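Local coordinates for protein sulfoquinovosidase (Escherichia coli, PDB 5OHT) that hydrolyses sulfoquinovosyl diacylglycerides and simpler alpha-sulfoquinovosides such as sulfoquinovosyl glycerol, releasing sulfoquinovose for sulfoglycolysis, at residues Ile285-Trp290 and Glu311-Leu316; Trp304-Asn309 and Ala332-Tyr337; Asp625-Leu630 and Gly646-Val651. One frame throughout, in Å; residues are numbered along the deposited sequence.

In the fold
Interactions 1 and 2 sit side by side at the active-site end of the family 31 TIM-barrel domain, their centres about 12 Å apart, and both touch the bound piperidine sulfonate, the first through Gln288, the second through Trp304 and Tyr333. Their segments interleave along the chain and reach neighbouring parallel strands, 282-286 and 329-334. Two probable hydrogen bonds tie them together: Trp286 NE1 to Ala332 O at 2.8 Å, and Trp308 NE1 to Tyr313 O, also at 2.8 Å. Interaction 3 belongs to the C-terminal domain and lies away from the pocket, with nearest atoms about 26 Å from interaction 1 and about 30 Å from interaction 2.

Interaction 1: Ile285-Trp290 and Glu311-Leu316. With 9VH ([(3~{S},4~{R},5~{R})-4,5-bis(oxidanyl)piperidin-3-yl]methanesulfonic acid), chain D.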
loop_
_atom_site.group_PDB
_atom_site.type_symbol
_atom_site.label_atom_id
_atom_site.label_comp_id
_atom_site.label_asym_id
_atom_site.label_seq_id
_atom_site.Cartn_x
_atom_site.Cartn_y
_atom_site.Cartn_z
ATOM N N ILE A 285 -21.990 -8.151 -0.563
ATOM C CA ILE A 285 -22.430 -6.907 0.028
ATOM C C ILE A 285 -21.378 -6.480 1.113
ATOM O O ILE A 285 -21.079 -7.254 2.024
ATOM C CB ILE A 285 -23.829 -7.094 0.710
ATOM C CG1 ILE A 285 -24.919 -7.333 -0.387
ATOM C CG2 ILE A 285 -24.188 -5.897 1.556
ATOM C CD1 ILE A 285 -26.181 -7.959 0.191
ATOM N N TRP A 286 -20.859 -5.250 1.022
ATOM C CA TRP A 286 -19.916 -4.696 2.000
ATOM C C TRP A 286 -20.624 -3.555 2.727
ATOM O O TRP A 286 -20.888 -2.503 2.144
ATOM C CB TRP A 286 -18.595 -4.216 1.334
ATOM C CG TRP A 286 -17.752 -3.457 2.303
ATOM C CD1 TRP A 286 -17.284 -3.917 3.475
ATOM C CD2 TRP A 286 -17.316 -2.090 2.204
ATOM N NE1 TRP A 286 -16.599 -2.946 4.139
ATOM C CE2 TRP A 286 -16.601 -1.802 3.381
ATOM C CE3 TRP A 286 -17.465 -1.094 1.239
ATOM C CZ2 TRP A 286 -16.042 -0.528 3.635
ATOM C CZ3 TRP A 286 -16.920 0.166 1.478
ATOM C CH2 TRP A 286 -16.222 0.434 2.687
ATOM N N ALA A 287 -20.891 -3.763 4.020
ATOM C CA ALA A 287 -21.698 -2.817 4.833
ATOM C C ALA A 287 -20.888 -2.383 6.040
ATOM O O ALA A 287 -20.911 -3.042 7.080
ATOM C CB ALA A 287 -23.010 -3.447 5.296
ATOM N N GLN A 288 -20.217 -1.235 5.898
ATOM C CA GLN A 288 -19.274 -0.784 6.959
ATOM C C GLN A 288 -20.023 -0.396 8.265
ATOM O O GLN A 288 -19.439 -0.413 9.359
ATOM C CB GLN A 288 -18.413 0.371 6.474
ATOM C CG GLN A 288 -19.087 1.662 6.068
ATOM C CD GLN A 288 -18.094 2.820 5.858
ATOM O OE1 GLN A 288 -16.901 2.592 5.693
ATOM N NE2 GLN A 288 -18.609 4.068 5.817
ATOM N N ASP A 289 -21.307 -0.050 8.136
ATOM C CA ASP A 289 -22.180 0.307 9.263
ATOM C C ASP A 289 -22.853 -0.892 9.948
ATOM O O ASP A 289 -23.821 -0.701 10.697
ATOM C CB ASP A 289 -23.219 1.386 8.827
ATOM C CG ASP A 289 -24.313 0.854 7.883
ATOM O OD1 ASP A 289 -24.081 -0.128 7.151
ATOM O OD2 ASP A 289 -25.419 1.512 7.786
ATOM N N TRP A 290 -22.323 -2.109 9.775
ATOM C CA TRP A 290 -22.777 -3.278 10.501
ATOM C C TRP A 290 -22.804 -3.079 12.043
ATOM O O TRP A 290 -23.547 -3.790 12.758
ATOM C CB TRP A 290 -21.936 -4.503 10.154
ATOM C CG TRP A 290 -20.574 -4.481 10.839
ATOM C CD1 TRP A 290 -19.583 -3.599 10.611
ATOM C CD2 TRP A 290 -20.097 -5.369 11.864
ATOM N NE1 TRP A 290 -18.526 -3.851 11.468
ATOM C CE2 TRP A 290 -18.796 -4.942 12.222
ATOM C CE3 TRP A 290 -20.651 -6.477 12.535
ATOM C CZ2 TRP A 290 -18.034 -5.565 13.233
ATOM C CZ3 TRP A 290 -19.898 -7.113 13.544
ATOM C CH2 TRP A 290 -18.582 -6.628 13.891
ATOM N N GLU A 311 -30.232 -3.340 15.967
ATOM C CA GLU A 311 -31.160 -2.262 15.633
ATOM C C GLU A 311 -31.003 -1.789 14.157
ATOM O O GLU A 311 -32.003 -1.552 13.480
ATOM C CB GLU A 311 -31.009 -1.017 16.545
ATOM C CG GLU A 311 -31.183 -1.165 18.043
ATOM C CD GLU A 311 -31.595 0.145 18.707
ATOM O OE1 GLU A 311 -32.767 0.559 18.539
ATOM O OE2 GLU A 311 -30.783 0.776 19.410
ATOM N N ASN A 312 -29.760 -1.657 13.663
ATOM C CA ASN A 312 -29.496 -1.199 12.283
ATOM C C ASN A 312 -29.604 -2.395 11.349
ATOM O O ASN A 312 -30.171 -2.265 10.238
ATOM C CB ASN A 312 -28.059 -0.505 12.217
ATOM C CG ASN A 312 -27.835 0.369 10.970
ATOM O OD1 ASN A 312 -28.771 0.792 10.313
ATOM N ND2 ASN A 312 -26.555 0.703 10.683
ATOM N N TYR A 313 -29.044 -3.536 11.749
ATOM C CA TYR A 313 -29.028 -4.805 10.986
ATOM C C TYR A 313 -29.824 -5.983 11.655
ATOM O O TYR A 313 -29.252 -7.074 12.044
ATOM C CB TYR A 313 -27.553 -5.229 10.624
ATOM C CG TYR A 313 -27.067 -4.336 9.522
ATOM C CD1 TYR A 313 -26.479 -3.086 9.803
ATOM C CD2 TYR A 313 -27.196 -4.717 8.193
ATOM C CE1 TYR A 313 -26.072 -2.217 8.751
ATOM C CE2 TYR A 313 -26.817 -3.863 7.138
ATOM C CZ TYR A 313 -26.254 -2.625 7.409
ATOM O OH TYR A 313 -25.942 -1.761 6.349
ATOM N N PRO A 314 -31.165 -5.818 11.767
ATOM C CA PRO A 314 -31.979 -6.982 12.284
ATOM C C PRO A 314 -31.822 -8.274 11.468
ATOM O O PRO A 314 -31.754 -8.213 10.235
ATOM C CB PRO A 314 -33.457 -6.456 12.220
ATOM C CG PRO A 314 -33.435 -5.266 11.293
ATOM C CD PRO A 314 -31.998 -4.650 11.421
ATOM N N GLN A 315 -31.709 -9.415 12.149
ATOM C CA GLN A 315 -31.658 -10.772 11.556
ATOM C C GLN A 315 -30.433 -10.976 10.610
ATOM O O GLN A 315 -30.438 -11.875 9.771
ATOM C CB GLN A 315 -33.011 -11.096 10.850
ATOM C CG GLN A 315 -34.190 -11.289 11.830
ATOM C CD GLN A 315 -34.004 -12.577 12.560
ATOM O OE1 GLN A 315 -33.707 -13.574 11.918
ATOM N NE2 GLN A 315 -34.118 -12.584 13.922
ATOM N N LEU A 316 -29.381 -10.164 10.788
ATOM C CA LEU A 316 -28.207 -10.278 9.924
ATOM C C LEU A 316 -27.613 -11.687 9.862
ATOM O O LEU A 316 -27.310 -12.182 8.780
ATOM C CB LEU A 316 -27.158 -9.205 10.327
ATOM C CG LEU A 316 -25.885 -9.156 9.481
ATOM C CD1 LEU A 316 -26.166 -8.856 8.026
ATOM C CD2 LEU A 316 -24.928 -8.152 10.102
HETATM O O1 9VH D . -15.561 7.150 8.542
HETATM S S1 9VH D . -14.955 5.993 9.116
HETATM O O2 9VH D . -15.600 5.267 10.147
HETATM O O3 9VH D . -13.619 6.357 9.692
HETATM C C1 9VH D . -14.616 4.792 7.843
HETATM C C2 9VH D . -13.916 5.302 6.569
HETATM C C3 9VH D . -12.504 5.803 6.830
HETATM N N1 9VH D . -11.366 5.009 6.329
HETATM C C4 9VH D . -11.460 4.713 4.890
HETATM C C5 9VH D . -12.888 4.694 4.333
HETATM O O4 9VH D . -12.987 3.795 3.248
HETATM C C6 9VH D . -13.923 4.313 5.391
HETATM O O5 9VH D . -15.211 4.334 4.770
#
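Asn312 meets Asp289 through ND2, which offers two weak hydrogen bonds, one to the backbone Asp289 O (3.1 Å) and one to the carboxylate oxygen Asp289 OD2 (3.2 Å). The amide stands almost perpendicular to the carboxylate. Next along the chain, Tyr313 uses its hydroxyl: OH donates to Asp289 OD1 at 2.6 Å, arriving on the syn side but 28° out of the carboxylate plane. With chi1 at 71°, the Asp289 CG lies between its own backbone N and carbonyl carbon, which turns the carboxylate to the edge of the phenol ring. The Gly263 backbone N also binds Asp289 OD2, so both oxygens are engaged. Ala287 CB lies 3.5 Å from Tyr313 OH, and Trp290 CA packs obliquely on the ring at CD1. A phenylalanine in place of Tyr313 would probably leave Asp289 OD1 without its hydroxyl partner in a buried setting. A type II turn from Tyr313 to Leu316 then leads the chain into helix 316-325. The loop after the parallel TIM-barrel strand 282-286 carries Gln288 of the sulfoquinovosyl-binding site, whose OE1 accepts the ligand hydroxyl O5 at 2.6 Å while NE2 bonds Gln262. The Tyr313 side chain also rests on Thr265 and Cys268 of helix 265-277, and Trp290 lies against Ala332 of strand 329-334 with NE1 bonded to Tyr333 O, so that this loop lies between that helix and the next barrel strand.

Interaction 2: Trp304-Asn309 and Ala332-Tyr337; sequences WNWKWN and AYINPY. With 9VH ([(3~{S},4~{R},5~{R})-4,5-bis(oxidanyl)piperidin-3-yl]methanesulfonic acid), chain D.
Trp304 and Asn335 meet right beside the ligand: Asn335 ND2 lies over the centre of one indole face, 3.2 Å above its plane, with the amide turned 81° to the ring. At the indole edge, Trp304 NE1 gives a nearly straight hydrogen bond (175°) to the ligand sulfonate oxygen O2 at 3.0 Å. Tyr333 joins this first shell, its OH 3.8 Å from C1 of the ligand and hydrogen-bonded to the nucleophile Asp405.

Behind it, both ends of the Asn335 amide are held. ND2 donates to Tyr333 OH (3.3 Å), and OD1 accepts from the Tyr337 N at 2.9 Å, closing an Asx turn just beyond strand 329-334. With CG between backbone N and carbonyl carbon (chi1 78°), the amide lies in the corner made by the two indoles, OD1 beside CZ2 of Trp306. Trp306 backs the assembly: Ile334 CG1 sits over its five-membered ring in a CH-pi contact 3.7 Å from the centroid, while the outer CH2 corner meets the rim of Tyr333 obliquely. Trp306 NE1 donates to Tyr337 O at 3.0 Å, which fixes the indole's rotation. Phe367, Phe370 and Phe406 meet Trp304 edge-to-face.

A neutral N-H from a braced indole thus serves the sulfonate, while Arg301 and Val302 N also bond the ligand. The second N-H of Asn335 ND2 points toward the electron-rich face of Trp304, an approach its partial positive charge would probably favour.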
loop_
_atom_site.group_PDB
_atom_site.type_symbol
_atom_site.label_atom_id
_atom_site.label_comp_id
_atom_site.label_asym_id
_atom_site.label_seq_id
_atom_site.Cartn_x
_atom_site.Cartn_y
_atom_site.Cartn_z
ATOM N N TRP A 304 -17.388 3.156 16.069
ATOM C CA TRP A 304 -16.214 2.289 16.309
ATOM C C TRP A 304 -16.365 1.468 17.589
ATOM O O TRP A 304 -15.626 1.683 18.576
ATOM C CB TRP A 304 -14.904 3.116 16.352
ATOM C CG TRP A 304 -14.533 3.846 15.027
ATOM C CD1 TRP A 304 -15.264 3.903 13.860
ATOM C CD2 TRP A 304 -13.340 4.610 14.794
ATOM N NE1 TRP A 304 -14.574 4.632 12.910
ATOM C CE2 TRP A 304 -13.400 5.095 13.463
ATOM C CE3 TRP A 304 -12.216 4.927 15.584
ATOM C CZ2 TRP A 304 -12.384 5.853 12.912
ATOM C CZ3 TRP A 304 -11.198 5.721 15.031
ATOM C CH2 TRP A 304 -11.299 6.179 13.708
ATOM N N ASN A 305 -17.306 0.496 17.563
ATOM C CA ASN A 305 -17.420 -0.528 18.598
ATOM C C ASN A 305 -17.758 -1.832 17.900
ATOM O O ASN A 305 -18.805 -1.932 17.276
ATOM C CB ASN A 305 -18.520 -0.120 19.609
ATOM C CG ASN A 305 -18.462 -0.963 20.881
ATOM O OD1 ASN A 305 -17.486 -0.908 21.612
ATOM N ND2 ASN A 305 -19.502 -1.742 21.125
ATOM N N TRP A 306 -16.856 -2.812 17.940
ATOM C CA TRP A 306 -16.848 -3.923 16.976
ATOM C C TRP A 306 -17.749 -5.108 17.353
ATOM O O TRP A 306 -17.296 -6.243 17.614
ATOM C CB TRP A 306 -15.391 -4.356 16.620
ATOM C CG TRP A 306 -14.509 -3.127 16.464
ATOM C CD1 TRP A 306 -13.424 -2.810 17.221
ATOM C CD2 TRP A 306 -14.692 -2.041 15.559
ATOM N NE1 TRP A 306 -12.894 -1.610 16.824
ATOM C CE2 TRP A 306 -13.659 -1.099 15.816
ATOM C CE3 TRP A 306 -15.617 -1.764 14.559
ATOM C CZ2 TRP A 306 -13.506 0.059 15.091
ATOM C CZ3 TRP A 306 -15.477 -0.593 13.850
ATOM C CH2 TRP A 306 -14.400 0.288 14.090
ATOM N N LYS A 307 -19.041 -4.781 17.406
ATOM C CA LYS A 307 -20.106 -5.719 17.726
ATOM C C LYS A 307 -21.272 -5.434 16.763
ATOM O O LYS A 307 -21.627 -4.282 16.551
ATOM C CB LYS A 307 -20.575 -5.487 19.164
ATOM C CG LYS A 307 -19.599 -5.972 20.195
ATOM C CD LYS A 307 -19.887 -5.419 21.590
ATOM C CE LYS A 307 -18.935 -6.010 22.643
ATOM N NZ LYS A 307 -18.799 -5.047 23.760
ATOM N N TRP A 308 -21.892 -6.507 16.251
ATOM C CA TRP A 308 -23.068 -6.386 15.387
ATOM C C TRP A 308 -24.205 -5.616 16.083
ATOM O O TRP A 308 -24.569 -5.896 17.234
ATOM C CB TRP A 308 -23.493 -7.808 14.927
ATOM C CG TRP A 308 -24.921 -7.963 14.452
ATOM C CD1 TRP A 308 -25.681 -7.109 13.679
ATOM C CD2 TRP A 308 -25.716 -9.126 14.670
ATOM N NE1 TRP A 308 -26.976 -7.659 13.484
ATOM C CE2 TRP A 308 -26.999 -8.894 14.078
ATOM C CE3 TRP A 308 -25.501 -10.323 15.392
ATOM C CZ2 TRP A 308 -28.057 -9.824 14.190
ATOM C CZ3 TRP A 308 -26.578 -11.274 15.473
ATOM C CH2 TRP A 308 -27.814 -11.001 14.870
ATOM N N ASN A 309 -24.703 -4.592 15.443
ATOM C CA ASN A 309 -25.809 -3.797 15.941
ATOM C C ASN A 309 -27.125 -4.290 15.293
ATOM O O ASN A 309 -27.410 -4.036 14.107
ATOM C CB ASN A 309 -25.530 -2.339 15.652
ATOM C CG ASN A 309 -26.567 -1.397 16.226
ATOM O OD1 ASN A 309 -27.745 -1.604 16.073
ATOM N ND2 ASN A 309 -26.118 -0.277 16.777
ATOM N N ALA A 332 -17.743 -6.847 6.368
ATOM C CA ALA A 332 -17.935 -5.855 7.412
ATOM C C ALA A 332 -16.723 -4.849 7.492
ATOM O O ALA A 332 -16.103 -4.534 6.448
ATOM C CB ALA A 332 -18.169 -6.597 8.724
ATOM N N TYR A 333 -16.433 -4.341 8.691
ATOM C CA TYR A 333 -15.464 -3.244 8.908
ATOM C C TYR A 333 -14.899 -3.356 10.327
ATOM O O TYR A 333 -15.687 -3.461 11.299
ATOM C CB TYR A 333 -16.129 -1.858 8.692
ATOM C CG TYR A 333 -15.222 -0.665 8.970
ATOM C CD1 TYR A 333 -14.960 -0.233 10.281
ATOM C CD2 TYR A 333 -14.477 -0.044 7.931
ATOM C CE1 TYR A 333 -14.057 0.786 10.541
ATOM C CE2 TYR A 333 -13.566 0.966 8.209
ATOM C CZ TYR A 333 -13.340 1.360 9.528
ATOM O OH TYR A 333 -12.461 2.362 9.798
ATOM N N ILE A 334 -13.570 -3.275 10.477
ATOM C CA ILE A 334 -12.909 -3.094 11.773
ATOM C C ILE A 334 -11.614 -2.207 11.639
ATOM O O ILE A 334 -11.038 -2.078 10.506
ATOM C CB ILE A 334 -12.614 -4.430 12.422
ATOM C CG1 ILE A 334 -12.122 -4.283 13.890
ATOM C CG2 ILE A 334 -11.600 -5.254 11.614
ATOM C CD1 ILE A 334 -12.198 -5.591 14.643
ATOM N N ASN A 335 -11.224 -1.544 12.725
ATOM C CA ASN A 335 -9.930 -0.870 12.876
ATOM C C ASN A 335 -9.383 -1.153 14.267
ATOM O O ASN A 335 -10.114 -1.732 15.113
ATOM C CB ASN A 335 -9.976 0.613 12.414
ATOM C CG ASN A 335 -10.619 1.549 13.426
ATOM O OD1 ASN A 335 -10.317 1.488 14.613
ATOM N ND2 ASN A 335 -11.509 2.436 12.935
ATOM N N PRO A 336 -8.081 -0.834 14.528
ATOM C CA PRO A 336 -7.468 -1.193 15.829
ATOM C C PRO A 336 -7.647 -0.174 16.962
ATOM O O PRO A 336 -6.856 -0.170 17.965
ATOM C CB PRO A 336 -5.999 -1.384 15.443
ATOM C CG PRO A 336 -5.775 -0.386 14.408
ATOM C CD PRO A 336 -7.085 -0.210 13.646
ATOM N N TYR A 337 -8.616 0.737 16.804
ATOM C CA TYR A 337 -8.990 1.711 17.827
ATOM C C TYR A 337 -10.457 1.458 18.306
ATOM O O TYR A 337 -11.227 0.712 17.661
ATOM C CB TYR A 337 -8.831 3.154 17.289
ATOM C CG TYR A 337 -7.605 3.350 16.363
ATOM C CD1 TYR A 337 -6.321 2.949 16.788
ATOM C CD2 TYR A 337 -7.727 3.947 15.114
ATOM C CE1 TYR A 337 -5.194 3.087 15.968
ATOM C CE2 TYR A 337 -6.594 4.122 14.289
ATOM C CZ TYR A 337 -5.340 3.681 14.718
ATOM O OH TYR A 337 -4.198 3.847 13.924
HETATM O O1 9VH D . -15.561 7.150 8.542
HETATM S S1 9VH D . -14.955 5.993 9.116
HETATM O O2 9VH D . -15.600 5.267 10.147
HETATM O O3 9VH D . -13.619 6.357 9.692
HETATM C C1 9VH D . -14.616 4.792 7.843
HETATM C C2 9VH D . -13.916 5.302 6.569
HETATM C C3 9VH D . -12.504 5.803 6.830
HETATM N N1 9VH D . -11.366 5.009 6.329
HETATM C C4 9VH D . -11.460 4.713 4.890
HETATM C C5 9VH D . -12.888 4.694 4.333
HETATM O O4 9VH D . -12.987 3.795 3.248
HETATM C C6 9VH D . -13.923 4.313 5.391
HETATM O O5 9VH D . -15.211 4.334 4.770
#

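Interaction 3: Asp625-Leu630 and Gly646-Val651; sequences DWTLYL and GGEVTV
The Val649 O takes a hydrogen bond from Leu628 N at 2.9 Å and, more weakly, a C-H...O contact from Thr627 CA at 3.2 Å. The reciprocal bond, Val649 N to Leu628 O, completes this hydrogen-bonded pair, and the pattern repeats at Trp626 with Val651 and at Leu630 with Gly647. Between the Trp626-Val651 and Leu628-Val649 pairs, in the non-hydrogen-bonded pair Thr627-Thr650, the two hydroxyls bond each other, OG1 to OG1 at 2.7 Å. Both threonines have chi1 at -62°, which sets each OG1 beside its own backbone N and lets the hydroxyls face across the ribbon.

Strands 625-630 and 647-652 form a twisted two-stranded antiparallel ribbon of the C-terminal domain, joined through strands 635-637 and 643-644 rather than by a tight hairpin. One face carries Trp626, Leu628, Leu630, Val649 and Val651. There Val649 CG2 touches both Leu628 CG (4.0 Å) and Leu630 CD1 (3.9 Å), and this apolar face is covered by Phe644, Phe661 and Leu614. Thr627, Tyr629, Glu648 and Thr650 occupy the opposite face, where Glu648 CG lies 3.9 Å from Thr627 CG2.

Near the ribbon's end Gly647 adopts a positive phi (139°) at which a side chain would collide with the preceding carbonyl. The Tyr629 ring passes obliquely by Gly647, and its OH reaches outside the ribbon to Asp597.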
loop_
_atom_site.group_PDB
_atom_site.type_symbol
_atom_site.label_atom_id
_atom_site.label_comp_id
_atom_site.label_asym_id
_atom_site.label_seq_id
_atom_site.Cartn_x
_atom_site.Cartn_y
_atom_site.Cartn_z
ATOM N N ASP A 625 -11.112 9.751 -26.933
ATOM C CA ASP A 625 -9.983 8.889 -27.319
ATOM C C ASP A 625 -8.857 8.896 -26.208
ATOM O O ASP A 625 -9.028 9.567 -25.160
ATOM C CB ASP A 625 -9.481 9.283 -28.734
ATOM C CG ASP A 625 -8.939 10.714 -28.818
ATOM O OD1 ASP A 625 -8.928 11.488 -27.820
ATOM O OD2 ASP A 625 -8.511 11.054 -29.948
ATOM N N TRP A 626 -7.764 8.139 -26.412
ATOM C CA TRP A 626 -6.694 8.032 -25.429
ATOM C C TRP A 626 -5.404 7.639 -26.132
ATOM O O TRP A 626 -5.436 6.728 -26.980
ATOM C CB TRP A 626 -7.088 6.956 -24.398
ATOM C CG TRP A 626 -6.237 7.022 -23.118
ATOM C CD1 TRP A 626 -5.337 6.121 -22.694
ATOM C CD2 TRP A 626 -6.244 8.080 -22.154
ATOM N NE1 TRP A 626 -4.744 6.545 -21.518
ATOM C CE2 TRP A 626 -5.310 7.741 -21.159
ATOM C CE3 TRP A 626 -6.966 9.281 -22.029
ATOM C CZ2 TRP A 626 -5.042 8.574 -20.057
ATOM C CZ3 TRP A 626 -6.708 10.099 -20.892
ATOM C CH2 TRP A 626 -5.737 9.720 -19.945
ATOM N N THR A 627 -4.275 8.293 -25.778
ATOM C CA THR A 627 -2.969 7.986 -26.331
ATOM C C THR A 627 -2.117 7.217 -25.300
ATOM O O THR A 627 -2.158 7.522 -24.101
ATOM C CB THR A 627 -2.257 9.328 -26.697
ATOM O OG1 THR A 627 -3.038 10.003 -27.714
ATOM C CG2 THR A 627 -0.818 9.072 -27.226
ATOM N N LEU A 628 -1.368 6.208 -25.742
ATOM C CA LEU A 628 -0.580 5.330 -24.852
ATOM C C LEU A 628 0.611 4.766 -25.605
ATOM O O LEU A 628 0.788 5.061 -26.805
ATOM C CB LEU A 628 -1.456 4.201 -24.278
ATOM C CG LEU A 628 -2.129 3.332 -25.371
ATOM C CD1 LEU A 628 -1.647 1.940 -25.186
ATOM C CD2 LEU A 628 -3.620 3.470 -25.506
ATOM N N TYR A 629 1.438 3.997 -24.909
ATOM C CA TYR A 629 2.628 3.378 -25.498
ATOM C C TYR A 629 2.532 1.867 -25.500
ATOM O O TYR A 629 2.206 1.240 -24.470
ATOM C CB TYR A 629 3.877 3.820 -24.755
ATOM C CG TYR A 629 5.127 3.202 -25.304
ATOM C CD1 TYR A 629 5.727 3.693 -26.491
ATOM C CD2 TYR A 629 5.726 2.139 -24.650
ATOM C CE1 TYR A 629 6.905 3.095 -27.004
ATOM C CE2 TYR A 629 6.886 1.535 -25.145
ATOM C CZ TYR A 629 7.463 2.026 -26.348
ATOM O OH TYR A 629 8.575 1.415 -26.788
ATOM N N LEU A 630 2.791 1.244 -26.667
ATOM C CA LEU A 630 2.905 -0.219 -26.786
ATOM C C LEU A 630 4.361 -0.596 -26.954
ATOM O O LEU A 630 5.016 -0.074 -27.832
ATOM C CB LEU A 630 2.062 -0.763 -27.928
ATOM C CG LEU A 630 0.558 -0.525 -27.875
ATOM C CD1 LEU A 630 -0.150 -0.961 -29.146
ATOM C CD2 LEU A 630 -0.064 -1.287 -26.727
ATOM N N GLY A 646 4.507 -2.270 -31.816
ATOM C CA GLY A 646 5.114 -1.290 -30.917
ATOM C C GLY A 646 5.076 0.144 -31.366
ATOM O O GLY A 646 5.122 0.418 -32.560
ATOM N N GLY A 647 4.955 1.074 -30.403
ATOM C CA GLY A 647 4.962 2.493 -30.704
ATOM C C GLY A 647 3.930 3.258 -29.903
ATOM O O GLY A 647 3.097 2.681 -29.172
ATOM N N GLU A 648 3.978 4.564 -30.048
ATOM C CA GLU A 648 2.950 5.436 -29.531
ATOM C C GLU A 648 1.690 5.220 -30.353
ATOM O O GLU A 648 1.757 5.217 -31.589
ATOM C CB GLU A 648 3.410 6.870 -29.654
ATOM C CG GLU A 648 2.524 7.813 -28.912
ATOM C CD GLU A 648 3.220 8.444 -27.745
ATOM O OE1 GLU A 648 3.767 7.716 -26.842
ATOM O OE2 GLU A 648 3.143 9.701 -27.774
ATOM N N VAL A 649 0.532 5.062 -29.702
ATOM C CA VAL A 649 -0.711 4.873 -30.434
ATOM C C VAL A 649 -1.851 5.657 -29.804
ATOM O O VAL A 649 -1.802 5.960 -28.572
ATOM C CB VAL A 649 -1.066 3.377 -30.594
ATOM C CG1 VAL A 649 0.069 2.542 -31.216
ATOM C CG2 VAL A 649 -1.492 2.725 -29.282
ATOM N N THR A 650 -2.874 5.963 -30.617
ATOM C CA THR A 650 -4.105 6.581 -30.136
ATOM C C THR A 650 -5.297 5.677 -30.534
ATOM O O THR A 650 -5.365 5.207 -31.695
ATOM C CB THR A 650 -4.275 8.015 -30.651
ATOM O OG1 THR A 650 -3.205 8.827 -30.162
ATOM C CG2 THR A 650 -5.576 8.653 -30.139
ATOM N N VAL A 651 -6.226 5.393 -29.587
ATOM C CA VAL A 651 -7.416 4.606 -29.873
ATOM C C VAL A 651 -8.682 5.339 -29.395
ATOM O O VAL A 651 -8.646 6.165 -28.455
ATOM C CB VAL A 651 -7.390 3.185 -29.259
ATOM C CG1 VAL A 651 -6.401 2.279 -29.977
ATOM C CG2 VAL A 651 -7.175 3.211 -27.735
#